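PDB 2D4O: Fe-S binding reductase, putative from Thermus thermophilus, which is of unknown function but resembles the GNAT acetyltransferases in family and fold, and may transfer acyl groups. Local coordinates for residues D12-L17 with S37-E42; M47-A52 with V65-G70; A60-V65 with E94-L99. The protein carries 1 engineered substitution. All coordinates share one frame; numbering follows the deposited sequence.

Contact 1: residues D12-L17 with S37-E42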
ATOM      1  N   ASP A  12      13.675   8.258   4.923  1.00 16.14           N
ATOM      2  CA  ASP A  12      13.679   8.177   6.388  1.00 17.29           C
ATOM      3  C   ASP A  12      12.267   8.153   6.943  1.00 16.57           C
ATOM      4  O   ASP A  12      11.999   7.415   7.865  1.00 16.56           O
ATOM      5  CB  ASP A  12      14.455   9.326   7.035  1.00 18.11           C
ATOM      6  CG  ASP A  12      15.976   9.262   6.793  1.00 22.20           C
ATOM      7  OD1 ASP A  12      16.523   8.200   6.352  1.00 27.04           O
ATOM      8  OD2 ASP A  12      16.708  10.273   7.041  1.00 27.69           O
ATOM      9  N   ARG A  13      11.375   8.930   6.342  1.00 16.22           N
ATOM     10  CA  ARG A  13       9.952   8.936   6.695  1.00 16.24           C
ATOM     11  C   ARG A  13       9.334   7.544   6.580  1.00 16.12           C
ATOM     12  O   ARG A  13       8.715   7.059   7.532  1.00 16.81           O
ATOM     13  CB  ARG A  13       9.190   9.940   5.827  1.00 15.94           C
ATOM     14  CG  ARG A  13       9.447  11.382   6.192  1.00 15.47           C
ATOM     15  CD  ARG A  13       8.609  12.351   5.388  1.00 16.92           C
ATOM     16  NE  ARG A  13       8.912  13.703   5.799  1.00 17.68           N
ATOM     17  CZ  ARG A  13       9.820  14.469   5.237  1.00 19.62           C
ATOM     18  NH1 ARG A  13      10.487  14.050   4.171  1.00 21.24           N
ATOM     19  NH2 ARG A  13      10.052  15.685   5.728  1.00 18.54           N
ATOM     20  N   LEU A  14       9.545   6.874   5.447  1.00 16.40           N
ATOM     21  CA  LEU A  14       8.989   5.541   5.244  1.00 17.22           C
ATOM     22  C   LEU A  14       9.592   4.531   6.231  1.00 17.66           C
ATOM     23  O   LEU A  14       8.905   3.637   6.745  1.00 16.12           O
ATOM     24  CB  LEU A  14       9.254   5.061   3.823  1.00 18.01           C
ATOM     25  CG  LEU A  14       8.268   5.381   2.687  1.00 21.98           C
ATOM     26  CD1 LEU A  14       7.769   6.750   2.726  1.00 23.81           C
ATOM     27  CD2 LEU A  14       8.960   5.141   1.361  1.00 26.08           C
ATOM     28  N   ASN A  15      10.890   4.675   6.480  1.00 18.10           N
ATOM     29  CA  ASN A  15      11.593   3.761   7.371  1.00 18.98           C
ATOM     30  C   ASN A  15      11.206   4.013   8.848  1.00 19.28           C
ATOM     31  O   ASN A  15      11.140   3.072   9.617  1.00 18.60           O
ATOM     32  CB  ASN A  15      13.115   3.805   7.123  1.00 19.54           C
ATOM     33  CG  ASN A  15      13.517   2.885   5.992  1.00 21.44           C
ATOM     34  OD1 ASN A  15      13.292   1.683   6.086  1.00 26.67           O
ATOM     35  ND2 ASN A  15      14.003   3.435   4.889  1.00 22.07           N
ATOM     36  N   ARG A  16      10.835   5.235   9.209  1.00 19.48           N
ATOM     37  CA  ARG A  16      10.242   5.455  10.516  1.00 21.81           C
ATOM     38  C   ARG A  16       8.948   4.657  10.693  1.00 21.36           C
ATOM     39  O   ARG A  16       8.597   4.291  11.804  1.00 21.50           O
ATOM     40  CB  ARG A  16      10.006   6.946  10.809  1.00 21.58           C
ATOM     41  CG  ARG A  16      11.260   7.627  11.308  1.00 26.77           C
ATOM     42  CD  ARG A  16      11.209   9.156  11.258  1.00 30.48           C
ATOM     43  NE  ARG A  16      10.323   9.720  12.282  1.00 35.73           N
ATOM     44  CZ  ARG A  16       9.773  10.954  12.244  1.00 38.67           C
ATOM     45  NH1 ARG A  16      10.001  11.786  11.219  1.00 38.01           N
ATOM     46  NH2 ARG A  16       8.986  11.361  13.244  1.00 40.32           N
ATOM     47  N   LEU A  17       8.249   4.391   9.603  1.00 21.92           N
ATOM     48  CA  LEU A  17       6.994   3.639   9.649  1.00 21.60           C
ATOM     49  C   LEU A  17       7.166   2.126   9.443  1.00 22.37           C
ATOM     50  O   LEU A  17       6.233   1.361   9.666  1.00 22.59           O
ATOM     51  CB  LEU A  17       6.064   4.174   8.569  1.00 21.53           C
ATOM     52  CG  LEU A  17       5.640   5.637   8.714  1.00 19.32           C
ATOM     53  CD1 LEU A  17       5.289   6.231   7.363  1.00 20.79           C
ATOM     54  CD2 LEU A  17       4.454   5.709   9.654  1.00 19.04           C
ATOM     55  N   SER A  37       1.517   4.515  -5.468  1.00 13.35           N
ATOM     56  CA  SER A  37       2.154   4.508  -4.154  1.00 13.46           C
ATOM     57  C   SER A  37       2.048   5.905  -3.516  1.00 12.99           C
ATOM     58  O   SER A  37       2.214   6.921  -4.193  1.00 12.38           O
ATOM     59  CB  SER A  37       3.625   4.078  -4.281  1.00 13.88           C
ATOM     60  OG  SER A  37       3.779   2.806  -4.921  1.00 12.25           O
ATOM     61  N   PHE A  38       1.802   5.921  -2.197  1.00 12.74           N
ATOM     62  CA  PHE A  38       1.557   7.112  -1.427  1.00 12.89           C
ATOM     63  C   PHE A  38       2.111   7.038  -0.008  1.00 13.52           C
ATOM     64  O   PHE A  38       2.403   5.969   0.533  1.00 13.45           O
ATOM     65  CB  PHE A  38       0.034   7.351  -1.332  1.00 13.54           C
ATOM     66  CG  PHE A  38      -0.606   7.517  -2.648  1.00 12.76           C
ATOM     67  CD1 PHE A  38      -0.690   8.786  -3.234  1.00 13.34           C
ATOM     68  CD2 PHE A  38      -1.074   6.405  -3.357  1.00 13.34           C
ATOM     69  CE1 PHE A  38      -1.266   8.946  -4.468  1.00 13.01           C
ATOM     70  CE2 PHE A  38      -1.646   6.556  -4.590  1.00 10.81           C
ATOM     71  CZ  PHE A  38      -1.748   7.811  -5.165  1.00 13.15           C
ATOM     72  N   LEU A  39       2.199   8.219   0.583  1.00 14.18           N
ATOM     73  CA  LEU A  39       2.617   8.445   1.949  1.00 14.63           C
ATOM     74  C   LEU A  39       1.520   9.294   2.598  1.00 14.33           C
ATOM     75  O   LEU A  39       0.984  10.193   1.967  1.00 14.99           O
ATOM     76  CB  LEU A  39       3.922   9.236   1.950  1.00 15.48           C
ATOM     77  CG  LEU A  39       4.540   9.813   3.226  1.00 18.23           C
ATOM     78  CD1 LEU A  39       4.974   8.740   4.197  1.00 20.79           C
ATOM     79  CD2 LEU A  39       5.783  10.667   2.878  1.00 21.48           C
ATOM     80  N   ALA A  40       1.218   8.989   3.857  1.00 13.45           N
ATOM     81  CA  ALA A  40       0.356   9.764   4.718  1.00 13.65           C
ATOM     82  C   ALA A  40       1.161  10.502   5.792  1.00 14.01           C
ATOM     83  O   ALA A  40       2.040   9.904   6.399  1.00 14.03           O
ATOM     84  CB  ALA A  40      -0.618   8.832   5.412  1.00 12.95           C
ATOM     85  N   GLU A  41       0.843  11.763   6.052  1.00 13.82           N
ATOM     86  CA  GLU A  41       1.459  12.514   7.158  1.00 15.32           C
ATOM     87  C   GLU A  41       0.427  13.448   7.850  1.00 16.51           C
ATOM     88  O   GLU A  41      -0.509  13.967   7.233  1.00 15.95           O
ATOM     89  CB  GLU A  41       2.765  13.242   6.723  1.00 15.91           C
ATOM     90  CG  GLU A  41       2.670  13.932   5.385  1.00 16.97           C
ATOM     91  CD  GLU A  41       3.965  14.516   4.815  1.00 18.39           C
ATOM     92  OE1 GLU A  41       3.777  15.414   3.973  1.00 18.01           O
ATOM     93  OE2 GLU A  41       5.118  14.111   5.125  1.00 17.40           O
ATOM     94  N   GLU A  42       0.563  13.546   9.162  1.00 18.29           N
ATOM     95  CA  GLU A  42      -0.188  14.488   9.992  1.00 19.83           C
ATOM     96  C   GLU A  42       0.775  15.593  10.397  1.00 20.37           C
ATOM     97  O   GLU A  42       1.660  15.386  11.218  1.00 18.87           O
ATOM     98  CB  GLU A  42      -0.755  13.776  11.216  1.00 20.75           C
ATOM     99  CG  GLU A  42      -1.581  14.660  12.155  1.00 23.15           C
ATOM    100  CD  GLU A  42      -2.853  15.179  11.523  1.00 27.46           C
ATOM    101  OE1 GLU A  42      -3.110  16.423  11.581  1.00 31.57           O
ATOM    102  OE2 GLU A  42      -3.602  14.345  10.965  1.00 30.27           O
TER
HETATM  103  O   HOH W   1       6.315  13.440   7.327  1.00 25.99           O
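Glu41 OE2 is the polar atom on which strand 38-42 and helix 12-17 converge. A water donates to this oxygen, its own oxygen 2.6 Å from Glu41 OE2, and accepts a weak bond from Arg13 NE. The direct ion pair is long, with 3.9 Å between Arg13 NE and Glu41 OE2. Because the carboxylate oxygen lies well out of the guanidinium plane, no N-H points at it, and attraction between charges is all that the direct approach offers. The two flat groups are turned 78° apart. The glutamate reaches over because its CG lies between the backbone N and the carbonyl carbon (chi1 43°) and the chain then runs straight out to its carboxylate. Both charges have stronger partners elsewhere: Arg13 NH1 pairs with Asp10, and Glu41 OE1 with Arg4 on the neighbouring strand 2-4.

Beside this polar pair the contact is apolar and centres on Leu39, whose two methyls divide the work. Leu39 CD1 meets Leu14 CD1 at 3.7 Å. Leu17, which crosses Leu39 at about a right angle, brings its CD1 to 4.1 Å from Leu39 CD1. Leu39 CD2 instead touches the aliphatic part of the arginine, 4.1 Å from Arg13 CD. The two leucines of the helix also rest on Phe49 of the next strand.

Helix 11-17 thus packs on the sheet face bearing Leu39, while Phe38 meets helix 73-89 on the other, a sheet sandwiched between helices as in GNAT folds. Helix and strand run nearly perpendicular, 80° between their directions, and no direct hydrogen bond joins them. Their attachment rests mainly on a few leucine methyls in van der Waals contact, with a water-mediated and probably modest electrostatic tie.

Contact 2: residues M47-A52 with V65-G70. Engineered in segment 65-70: Met68 (natural residue Ile).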
HETATM    1  N   MSE A  47       2.695   9.127   8.881  1.00 15.47           N
HETATM    2  CA  MSE A  47       1.621   8.343   9.502  1.00 16.03           C
HETATM    3  C   MSE A  47       1.324   7.032   8.809  1.00 15.22           C
HETATM    4  O   MSE A  47       0.623   6.183   9.370  1.00 14.61           O
HETATM    5  CB  MSE A  47       0.330   9.166   9.616  1.00 14.99           C
HETATM    6  CG  MSE A  47       0.361  10.321  10.583  1.00 18.13           C
HETATM    7 SE   MSE A  47       0.612   9.664  12.449  1.00 24.44          SE
HETATM    8  CE  MSE A  47      -1.314   8.944  12.724  1.00 23.13           C
ATOM      9  N   GLY A  48       1.802   6.876   7.578  1.00 15.60           N
ATOM     10  CA  GLY A  48       1.611   5.634   6.852  1.00 15.05           C
ATOM     11  C   GLY A  48       2.187   5.685   5.444  1.00 14.68           C
ATOM     12  O   GLY A  48       2.616   6.753   4.961  1.00 14.05           O
ATOM     13  N   PHE A  49       2.264   4.519   4.808  1.00 13.79           N
ATOM     14  CA  PHE A  49       2.593   4.451   3.390  1.00 13.71           C
ATOM     15  C   PHE A  49       1.943   3.265   2.704  1.00 13.60           C
ATOM     16  O   PHE A  49       1.504   2.316   3.367  1.00 14.36           O
ATOM     17  CB  PHE A  49       4.112   4.489   3.151  1.00 13.78           C
ATOM     18  CG  PHE A  49       4.857   3.262   3.660  1.00 14.30           C
ATOM     19  CD1 PHE A  49       4.889   2.085   2.927  1.00 17.02           C
ATOM     20  CD2 PHE A  49       5.540   3.301   4.863  1.00 15.17           C
ATOM     21  CE1 PHE A  49       5.622   0.964   3.391  1.00 15.35           C
ATOM     22  CE2 PHE A  49       6.245   2.173   5.343  1.00 12.06           C
ATOM     23  CZ  PHE A  49       6.289   1.027   4.608  1.00 14.08           C
ATOM     24  N   ALA A  50       1.819   3.371   1.382  1.00 13.97           N
ATOM     25  CA  ALA A  50       1.350   2.275   0.546  1.00 15.18           C
ATOM     26  C   ALA A  50       2.213   2.109  -0.656  1.00 15.02           C
ATOM     27  O   ALA A  50       2.497   3.068  -1.374  1.00 15.95           O
ATOM     28  CB  ALA A  50      -0.110   2.427   0.188  1.00 14.75           C
ATOM     29  N   LEU A  51       2.679   0.885  -0.845  1.00 14.84           N
ATOM     30  CA  LEU A  51       3.479   0.519  -2.001  1.00 15.16           C
ATOM     31  C   LEU A  51       2.614  -0.361  -2.898  1.00 14.60           C
ATOM     32  O   LEU A  51       2.154  -1.392  -2.478  1.00 14.47           O
ATOM     33  CB  LEU A  51       4.738  -0.221  -1.559  1.00 14.35           C
ATOM     34  CG  LEU A  51       5.586   0.371  -0.452  1.00 16.30           C
ATOM     35  CD1 LEU A  51       6.777  -0.499  -0.273  1.00 19.05           C
ATOM     36  CD2 LEU A  51       6.013   1.797  -0.723  1.00 16.55           C
ATOM     37  N   ALA A  52       2.404   0.061  -4.133  1.00 15.01           N
ATOM     38  CA  ALA A  52       1.515  -0.642  -5.025  1.00 14.91           C
ATOM     39  C   ALA A  52       1.944  -0.416  -6.480  1.00 15.08           C
ATOM     40  O   ALA A  52       2.602   0.566  -6.801  1.00 15.69           O
ATOM     41  CB  ALA A  52       0.074  -0.169  -4.823  1.00 15.06           C
ATOM     42  N   VAL A  65      -1.283  -4.089  -3.970  1.00 16.57           N
ATOM     43  CA  VAL A  65      -0.592  -3.394  -2.900  1.00 17.41           C
ATOM     44  C   VAL A  65       0.350  -4.408  -2.280  1.00 18.41           C
ATOM     45  O   VAL A  65      -0.105  -5.372  -1.687  1.00 20.19           O
ATOM     46  CB  VAL A  65      -1.554  -2.864  -1.846  1.00 16.82           C
ATOM     47  CG1 VAL A  65      -0.822  -2.186  -0.697  1.00 19.37           C
ATOM     48  CG2 VAL A  65      -2.535  -1.900  -2.484  1.00 16.69           C
ATOM     49  N   THR A  66       1.644  -4.205  -2.493  1.00 18.70           N
ATOM     50  CA  THR A  66       2.684  -4.976  -1.822  1.00 19.53           C
ATOM     51  C   THR A  66       2.774  -4.791  -0.313  1.00 19.59           C
ATOM     52  O   THR A  66       2.967  -5.764   0.452  1.00 18.48           O
ATOM     53  CB  THR A  66       4.043  -4.609  -2.459  1.00 19.07           C
ATOM     54  OG1 THR A  66       4.101  -5.243  -3.716  1.00 19.51           O
ATOM     55  CG2 THR A  66       5.277  -5.159  -1.641  1.00 20.75           C
ATOM     56  N   ARG A  67       2.672  -3.535   0.108  1.00 19.24           N
ATOM     57  CA  ARG A  67       2.804  -3.198   1.490  1.00 19.66           C
ATOM     58  C   ARG A  67       1.983  -1.973   1.878  1.00 18.70           C
ATOM     59  O   ARG A  67       1.916  -1.017   1.153  1.00 18.91           O
ATOM     60  CB  ARG A  67       4.276  -2.990   1.826  1.00 20.21           C
ATOM     61  CG  ARG A  67       4.470  -3.003   3.307  1.00 21.72           C
ATOM     62  CD  ARG A  67       5.906  -3.120   3.691  1.00 22.09           C
ATOM     63  NE  ARG A  67       6.086  -2.951   5.116  1.00 22.55           N
ATOM     64  CZ  ARG A  67       7.266  -2.777   5.665  1.00 22.24           C
ATOM     65  NH1 ARG A  67       8.336  -2.798   4.885  1.00 23.68           N
ATOM     66  NH2 ARG A  67       7.386  -2.611   6.973  1.00 20.24           N
HETATM   67  N   MSE A  68       1.292  -2.057   2.991  1.00 18.55           N
HETATM   68  CA  MSE A  68       0.707  -0.870   3.624  1.00 19.13           C
HETATM   69  C   MSE A  68       0.993  -0.868   5.119  1.00 18.58           C
HETATM   70  O   MSE A  68       0.850  -1.893   5.782  1.00 18.60           O
HETATM   71  CB  MSE A  68      -0.804  -0.774   3.406  1.00 20.70           C
HETATM   72  CG  MSE A  68      -1.345   0.686   3.645  1.00 24.12           C
HETATM   73 SE   MSE A  68      -3.189   0.710   3.350  1.00 36.12          SE
HETATM   74  CE  MSE A  68      -3.038   0.715   1.310  1.00 28.88           C
ATOM     75  N   GLU A  69       1.420   0.296   5.619  1.00 17.74           N
ATOM     76  CA  GLU A  69       1.658   0.560   7.027  1.00 17.19           C
ATOM     77  C   GLU A  69       0.935   1.829   7.398  1.00 16.64           C
ATOM     78  O   GLU A  69       0.677   2.676   6.561  1.00 15.20           O
ATOM     79  CB  GLU A  69       3.140   0.740   7.325  1.00 17.91           C
ATOM     80  CG  GLU A  69       4.035  -0.419   6.909  1.00 19.86           C
ATOM     81  CD  GLU A  69       3.788  -1.696   7.694  1.00 23.33           C
ATOM     82  OE1 GLU A  69       3.065  -1.665   8.716  1.00 25.11           O
ATOM     83  OE2 GLU A  69       4.322  -2.746   7.279  1.00 24.82           O
ATOM     84  N   GLY A  70       0.598   1.965   8.667  1.00 17.44           N
ATOM     85  CA  GLY A  70      -0.215   3.085   9.114  1.00 17.42           C
ATOM     86  C   GLY A  70      -0.393   3.080  10.609  1.00 17.82           C
ATOM     87  O   GLY A  70      -0.595   2.032  11.183  1.00 16.94           O
TER
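This is the antiparallel pairing of a beta hairpin, strand 45-56 with strand 61-70, buried near the middle of the sheet. Phe49 and Glu69 form a hydrogen-bonded pair, Phe49 N to Glu69 O and Glu69 N to Phe49 O both 3.0 Å, and Leu51 N meets Arg67 O at 2.9 Å. Beyond it Thr66 and Arg67 both face Leu51, a classic bulge in which their amides share Leu51 O through weak bonds.

Phe49 stands beside Glu69, whose CB lies over one ring face while its CG comes 3.5 Å from Phe49 CZ. That same CZ packs 4.0 Å above the guanidinium of Arg67, the planes 72° apart. Arg67 runs out extended from CG to NE, and Glu69, bent at chi2 (-67°), brings OE2 into the guanidinium plane, 2.8 Å from Arg67 NE and also bonded to NH2. Arg21 O and Ala18 O take NH1 and NH2. Facing helix 73-89, the engineered Met68 sets its CE against Ala50 CB.

A leucine in place of Arg67 would probably leave the Glu69 carboxylate without its mate and the carbonyls of Ala18 and Arg21 without their donor. Hydrogen bonds fix the buried guanidinium, whose charge is probably balanced largely by Glu69 of its own strand.

Contact 3: residues A60-V65 with E94-L99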
ATOM      1  N   ALA A  60      -7.338  -7.867 -17.794  1.00 19.81           N
ATOM      2  CA  ALA A  60      -7.555  -6.682 -17.004  1.00 19.29           C
ATOM      3  C   ALA A  60      -6.386  -6.449 -16.072  1.00 18.49           C
ATOM      4  O   ALA A  60      -5.599  -7.353 -15.824  1.00 18.55           O
ATOM      5  CB  ALA A  60      -8.857  -6.845 -16.186  1.00 18.62           C
ATOM      6  N   THR A  61      -6.331  -5.245 -15.514  1.00 17.20           N
ATOM      7  CA  THR A  61      -5.315  -4.865 -14.539  1.00 16.86           C
ATOM      8  C   THR A  61      -5.832  -4.944 -13.110  1.00 15.81           C
ATOM      9  O   THR A  61      -6.954  -4.543 -12.816  1.00 15.37           O
ATOM     10  CB  THR A  61      -4.865  -3.434 -14.827  1.00 16.94           C
ATOM     11  OG1 THR A  61      -4.354  -3.370 -16.154  1.00 18.11           O
ATOM     12  CG2 THR A  61      -3.686  -3.012 -13.941  1.00 19.00           C
ATOM     13  N   THR A  62      -5.002  -5.495 -12.233  1.00 15.94           N
ATOM     14  CA  THR A  62      -5.162  -5.403 -10.793  1.00 15.95           C
ATOM     15  C   THR A  62      -4.068  -4.458 -10.274  1.00 16.19           C
ATOM     16  O   THR A  62      -2.898  -4.590 -10.629  1.00 16.24           O
ATOM     17  CB  THR A  62      -4.915  -6.795 -10.206  1.00 17.60           C
ATOM     18  OG1 THR A  62      -5.974  -7.685 -10.597  1.00 19.26           O
ATOM     19  CG2 THR A  62      -4.907  -6.782  -8.681  1.00 17.41           C
ATOM     20  N   VAL A  63      -4.427  -3.506  -9.441  1.00 14.42           N
ATOM     21  CA  VAL A  63      -3.405  -2.778  -8.690  1.00 14.02           C
ATOM     22  C   VAL A  63      -3.189  -3.583  -7.412  1.00 13.91           C
ATOM     23  O   VAL A  63      -4.090  -3.751  -6.594  1.00 15.90           O
ATOM     24  CB  VAL A  63      -3.759  -1.296  -8.473  1.00 13.19           C
ATOM     25  CG1 VAL A  63      -2.958  -0.688  -7.322  1.00 15.38           C
ATOM     26  CG2 VAL A  63      -3.487  -0.501  -9.772  1.00 12.78           C
ATOM     27  N   LEU A  64      -2.007  -4.161  -7.325  1.00 13.56           N
ATOM     28  CA  LEU A  64      -1.593  -4.959  -6.194  1.00 14.69           C
ATOM     29  C   LEU A  64      -0.796  -4.120  -5.203  1.00 15.17           C
ATOM     30  O   LEU A  64       0.233  -3.507  -5.533  1.00 15.08           O
ATOM     31  CB  LEU A  64      -0.769  -6.140  -6.689  1.00 14.22           C
ATOM     32  CG  LEU A  64      -0.175  -7.050  -5.619  1.00 18.82           C
ATOM     33  CD1 LEU A  64      -1.267  -7.808  -4.859  1.00 19.58           C
ATOM     34  CD2 LEU A  64       0.822  -7.962  -6.234  1.00 22.64           C
ATOM     35  N   VAL A  65      -1.283  -4.089  -3.970  1.00 16.57           N
ATOM     36  CA  VAL A  65      -0.592  -3.394  -2.900  1.00 17.41           C
ATOM     37  C   VAL A  65       0.350  -4.408  -2.280  1.00 18.41           C
ATOM     38  O   VAL A  65      -0.105  -5.372  -1.687  1.00 20.19           O
ATOM     39  CB  VAL A  65      -1.554  -2.864  -1.846  1.00 16.82           C
ATOM     40  CG1 VAL A  65      -0.822  -2.186  -0.697  1.00 19.37           C
ATOM     41  CG2 VAL A  65      -2.535  -1.900  -2.484  1.00 16.69           C
ATOM     42  N   GLU A  94      -9.491  -3.704 -10.542  1.00 14.66           N
ATOM     43  CA  GLU A  94      -9.606  -3.972  -9.113  1.00 15.14           C
ATOM     44  C   GLU A  94      -8.321  -3.587  -8.378  1.00 15.05           C
ATOM     45  O   GLU A  94      -7.253  -3.446  -8.987  1.00 13.88           O
ATOM     46  CB  GLU A  94      -9.925  -5.441  -8.861  1.00 14.68           C
ATOM     47  CG  GLU A  94      -8.830  -6.353  -9.385  1.00 15.99           C
ATOM     48  CD  GLU A  94      -9.142  -7.832  -9.257  1.00 20.10           C
ATOM     49  OE1 GLU A  94     -10.291  -8.205  -9.017  1.00 21.25           O
ATOM     50  OE2 GLU A  94      -8.213  -8.631  -9.401  1.00 21.74           O
ATOM     51  N   VAL A  95      -8.451  -3.446  -7.066  1.00 14.04           N
ATOM     52  CA  VAL A  95      -7.338  -3.215  -6.164  1.00 13.81           C
ATOM     53  C   VAL A  95      -7.285  -4.405  -5.216  1.00 14.63           C
ATOM     54  O   VAL A  95      -8.317  -4.815  -4.698  1.00 14.02           O
ATOM     55  CB  VAL A  95      -7.507  -1.956  -5.348  1.00 13.47           C
ATOM     56  CG1 VAL A  95      -6.273  -1.781  -4.429  1.00 15.51           C
ATOM     57  CG2 VAL A  95      -7.639  -0.735  -6.253  1.00 13.25           C
ATOM     58  N   ALA A  96      -6.111  -4.994  -5.041  1.00 15.14           N
ATOM     59  CA  ALA A  96      -5.985  -6.162  -4.164  1.00 15.95           C
ATOM     60  C   ALA A  96      -4.846  -5.942  -3.209  1.00 17.34           C
ATOM     61  O   ALA A  96      -3.864  -5.306  -3.554  1.00 17.00           O
ATOM     62  CB  ALA A  96      -5.736  -7.392  -4.950  1.00 16.21           C
ATOM     63  N   LEU A  97      -5.002  -6.477  -2.002  1.00 18.30           N
ATOM     64  CA  LEU A  97      -3.902  -6.569  -1.060  1.00 20.01           C
ATOM     65  C   LEU A  97      -4.082  -7.708  -0.065  1.00 19.64           C
ATOM     66  O   LEU A  97      -5.168  -8.272   0.054  1.00 19.68           O
ATOM     67  CB  LEU A  97      -3.722  -5.261  -0.338  1.00 20.93           C
ATOM     68  CG  LEU A  97      -4.686  -4.798   0.704  1.00 23.88           C
ATOM     69  CD1 LEU A  97      -4.066  -3.681   1.593  1.00 25.24           C
ATOM     70  CD2 LEU A  97      -5.930  -4.313  -0.034  1.00 28.57           C
ATOM     71  N   HIS A  98      -3.010  -8.045   0.640  1.00 19.87           N
ATOM     72  CA  HIS A  98      -3.047  -9.209   1.527  1.00 21.14           C
ATOM     73  C   HIS A  98      -3.172  -8.737   2.932  1.00 20.63           C
ATOM     74  O   HIS A  98      -2.366  -7.927   3.377  1.00 19.96           O
ATOM     75  CB  HIS A  98      -1.799 -10.048   1.363  1.00 22.43           C
ATOM     76  CG  HIS A  98      -1.576 -10.465  -0.042  1.00 26.13           C
ATOM     77  ND1 HIS A  98      -2.395 -11.371  -0.680  1.00 30.22           N
ATOM     78  CD2 HIS A  98      -0.690 -10.033  -0.963  1.00 28.70           C
ATOM     79  CE1 HIS A  98      -2.000 -11.493  -1.931  1.00 30.64           C
ATOM     80  NE2 HIS A  98      -0.963 -10.700  -2.130  1.00 33.13           N
ATOM     81  N   LEU A  99      -4.192  -9.249   3.615  1.00 19.63           N
ATOM     82  CA  LEU A  99      -4.472  -8.906   4.978  1.00 20.08           C
ATOM     83  C   LEU A  99      -4.015 -10.006   5.948  1.00 20.09           C
ATOM     84  O   LEU A  99      -4.473 -11.156   5.897  1.00 20.66           O
ATOM     85  CB  LEU A  99      -5.961  -8.694   5.171  1.00 19.17           C
ATOM     86  CG  LEU A  99      -6.456  -8.474   6.602  1.00 20.56           C
ATOM     87  CD1 LEU A  99      -5.755  -7.263   7.256  1.00 18.87           C
ATOM     88  CD2 LEU A  99      -7.990  -8.285   6.595  1.00 19.82           C
TER
HETATM   89  O   HOH W   2      -0.372  -7.138   0.152  1.00 26.59           O
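Val65 CG2 drops into the groove between Val95 and Leu97, 4.2 Å from Val95 CG1 and equally far from Leu97 CB. The fit is closest one atom back, where Val65 CB and Leu97 CB stand 3.6 Å apart and the two side chains lie alongside each other, pointing the same way. Val95 CG1, for its part, leans against Val63 O.

The other face of the pair, bearing Thr62, Leu64, Glu94 and Ala96, is built around a small residue. The low bump of Ala96 CB is flanked by Thr62 CG2 at 3.9 Å and, more loosely, by Leu64 CD1. That leucine methyl goes on to reach His98 NE2 at 4.0 Å. At the start of the pairing Thr62 OG1 comes to 2.7 Å from Glu94 OE2. Glu94 CG lies between the backbone N and the carbonyl carbon (chi1 61°), and the extended chain beyond it carries OE2 obliquely across Thr62; Thr62 OG1 also meets Gln57 OE1.

Backbone bonds hold these surfaces in parallel register. Val63 spans two residues, its N bonded to Glu94 O and its O to Ala96 N at 2.8 Å, and Val65 N donates to Ala96 O. Past this point the direct ladder gives way: a water donates to Val65 O and accepts from His98 N, bridging the strands where they begin to part. Such an opening between the corresponding strands is where GNAT enzymes admit their acyl-coenzyme A, and the geometry here is consistent with that layout.

The strands form the two arms of a beta-alpha-beta crossover, 61-70 and 94-97, joined through helix 73-89. That helix packs on Val63 and Val95 with Val83 and Ala87, helix 104-112 reaches Leu97 through Leu110, and strand 45-56 borders 61-70 on its other edge.

Overall arrangement
Two strand pairings and one helix-on-sheet packing meet on a single sheet. Contact 2 is the buried centre, its centre about 3 Å from the centre of the chain; contacts 1 and 3 are only partly buried and lie on opposite sides of that point, their centres about 20 Å apart. Contact 1 adds a helix to one face by methyl packing and a long ion pair bridged by a water, whereas contacts 2 and 3 join strands edge to edge, one antiparallel and the other parallel. Strand 61-70 serves both, with Val65 common to them, and Ala52 of contact 2 packs on Val63 of contact 3. Strand 38-42 hydrogen-bonds to strand 45-56, tying contact 1 to contact 2.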